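Probable glucarate dehydratase (Mycobacterium smegmatis str. MC2 155, PDB 3VDG) probably dehydrates glucarate or a related acid sugar as a member of the enolase superfamily, and holds a sodium ion in its barrel domain. Local coordinates at residues Arg58-Leu63 / Asp408-Leu413. Numbering follows the deposited sequence.
Sequences RAVIQL and DALAAL
Val60 on the strand and Leu410 on the helix have the nearest alpha carbons across this contact, 8.6 Å from Val60 CA to Leu410 CA, a gap bridged by side chains without any hydrogen bond between 58-63 and 408-413. The case illustrates how little a helix may need to meet a sheet: within 408-413 the touching falls to one leucine. CB of Leu410 points toward the strand, and with CG anti to the backbone N (chi1 179°) its two methyls divide the work. CD1 goes to Val60, lying 4.0 Å from CG2 and 4.1 Å from CB, so the valine is met on its CG2 branch and branch point as the two side chains cross at a slant. The other methyl, CD2, reaches 3.8 Å from Gln62 OE1, an approach of methyl to amide oxygen that is van der Waals in kind; here the glutamine and leucine chains run past one another in opposite senses. Gln62 is extended beyond CG, and its NE2 is hydrogen-bonded to Glu407 OE2, at the start of the same helix, which helps set how the amide is turned. Alternation along strand 55-65 turns Val60 and Gln62 to the helix, whereas Ile61 and Leu63 pack against helix 131-151 on the other side of the sheet. Leu410 also touches Val38 of strand 30-41, so it spans two neighbouring strands. As in other enolase-superfamily members, the C-terminal part of the chain, here helix 407-420, returns from the barrel to complete the N-terminal capping domain. All three touching residues are buried, and the chemistry implies a small apolar contact made by van der Waals touching of leucine methyls, with an amide at its margin whose nitrogen keeps a hydrogen-bonding partner on the helix itself.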
loop_
_atom_site.group_PDB
_atom_site.type_symbol
_atom_site.label_atom_id
_atom_site.label_comp_id
_atom_site.label_asym_id
_atom_site.label_seq_id
_atom_site.Cartn_x
_atom_site.Cartn_y
_atom_site.Cartn_z
ATOM N N ARG A 58 -15.511 -3.239 -24.291
ATOM C CA ARG A 58 -14.250 -3.234 -23.517
ATOM C C ARG A 58 -13.105 -2.973 -24.490
ATOM O O ARG A 58 -13.285 -3.094 -25.714
ATOM C CB ARG A 58 -14.027 -4.562 -22.788
ATOM C CG ARG A 58 -15.172 -4.968 -21.869
ATOM C CD ARG A 58 -15.242 -4.110 -20.619
ATOM N NE ARG A 58 -14.241 -4.517 -19.628
ATOM C CZ ARG A 58 -14.084 -3.917 -18.464
ATOM N NH1 ARG A 58 -14.865 -2.877 -18.137
ATOM N NH2 ARG A 58 -13.152 -4.355 -17.629
ATOM N N ALA A 59 -11.958 -2.555 -23.962
ATOM C CA ALA A 59 -10.747 -2.388 -24.769
ATOM C C ALA A 59 -9.712 -3.360 -24.222
ATOM O O ALA A 59 -9.486 -3.431 -23.015
ATOM C CB ALA A 59 -10.233 -0.952 -24.709
ATOM N N VAL A 60 -9.134 -4.148 -25.111
ATOM C CA VAL A 60 -8.065 -5.085 -24.755
ATOM C C VAL A 60 -6.733 -4.424 -25.036
ATOM O O VAL A 60 -6.505 -3.886 -26.144
ATOM C CB VAL A 60 -8.185 -6.374 -25.572
ATOM C CG1 VAL A 60 -6.928 -7.239 -25.407
ATOM C CG2 VAL A 60 -9.445 -7.139 -25.152
ATOM N N ILE A 61 -5.860 -4.424 -24.030
ATOM C CA ILE A 61 -4.499 -3.919 -24.171
ATOM C C ILE A 61 -3.552 -5.090 -24.318
ATOM O O ILE A 61 -3.552 -6.004 -23.497
ATOM C CB ILE A 61 -4.031 -3.058 -22.965
ATOM C CG1 ILE A 61 -4.592 -1.635 -23.048
ATOM C CG2 ILE A 61 -2.510 -2.912 -22.953
ATOM C CD1 ILE A 61 -6.078 -1.549 -22.817
ATOM N N GLN A 62 -2.760 -5.065 -25.386
ATOM C CA GLN A 62 -1.655 -6.014 -25.542
ATOM C C GLN A 62 -0.405 -5.158 -25.464
ATOM O O GLN A 62 -0.175 -4.286 -26.313
ATOM C CB GLN A 62 -1.746 -6.751 -26.881
ATOM C CG GLN A 62 -2.702 -7.939 -26.864
ATOM C CD GLN A 62 -3.006 -8.461 -28.264
ATOM O OE1 GLN A 62 -3.541 -7.735 -29.099
ATOM N NE2 GLN A 62 -2.666 -9.719 -28.518
ATOM N N LEU A 63 0.371 -5.350 -24.402
ATOM C CA LEU A 63 1.502 -4.469 -24.145
ATOM C C LEU A 63 2.749 -5.243 -24.568
ATOM O O LEU A 63 3.070 -6.271 -23.976
ATOM C CB LEU A 63 1.564 -4.108 -22.651
ATOM C CG LEU A 63 2.731 -3.200 -22.264
ATOM C CD1 LEU A 63 2.495 -1.815 -22.839
ATOM C CD2 LEU A 63 2.926 -3.108 -20.752
ATOM N N ASP A 408 -8.336 -15.425 -32.675
ATOM C CA ASP A 408 -9.545 -15.550 -33.488
ATOM C C ASP A 408 -10.747 -14.993 -32.744
ATOM O O ASP A 408 -11.611 -14.350 -33.342
ATOM C CB ASP A 408 -9.815 -17.007 -33.865
ATOM C CG ASP A 408 -8.848 -17.523 -34.923
ATOM O OD1 ASP A 408 -8.249 -16.713 -35.667
ATOM O OD2 ASP A 408 -8.683 -18.747 -35.000
ATOM N N ALA A 409 -10.805 -15.244 -31.440
ATOM C CA ALA A 409 -11.894 -14.707 -30.623
ATOM C C ALA A 409 -11.814 -13.185 -30.498
ATOM O O ALA A 409 -12.835 -12.496 -30.594
ATOM C CB ALA A 409 -11.906 -15.361 -29.258
ATOM N N LEU A 410 -10.610 -12.670 -30.257
ATOM C CA LEU A 410 -10.363 -11.230 -30.238
ATOM C C LEU A 410 -10.800 -10.558 -31.524
ATOM O O LEU A 410 -11.442 -9.504 -31.481
ATOM C CB LEU A 410 -8.875 -10.904 -29.972
ATOM C CG LEU A 410 -8.483 -9.425 -29.953
ATOM C CD1 LEU A 410 -9.235 -8.701 -28.833
ATOM C CD2 LEU A 410 -6.976 -9.224 -29.789
ATOM N N ALA A 411 -10.449 -11.150 -32.670
ATOM C CA ALA A 411 -10.802 -10.546 -33.962
ATOM C C ALA A 411 -12.317 -10.556 -34.174
ATOM O O ALA A 411 -12.891 -9.594 -34.706
ATOM C CB ALA A 411 -10.094 -11.263 -35.111
ATOM N N ALA A 412 -12.959 -11.638 -33.740
ATOM C CA ALA A 412 -14.411 -11.754 -33.863
ATOM C C ALA A 412 -15.127 -10.709 -33.020
ATOM O O ALA A 412 -16.079 -10.077 -33.484
ATOM C CB ALA A 412 -14.876 -13.148 -33.477
ATOM N N LEU A 413 -14.684 -10.514 -31.777
ATOM C CA LEU A 413 -15.335 -9.498 -30.934
ATOM C C LEU A 413 -14.979 -8.082 -31.357
ATOM O O LEU A 413 -15.725 -7.144 -31.085
ATOM C CB LEU A 413 -15.049 -9.714 -29.440
ATOM C CG LEU A 413 -15.516 -11.047 -28.853
ATOM C CD1 LEU A 413 -15.240 -11.042 -27.353
ATOM C CD2 LEU A 413 -16.987 -11.322 -29.119
#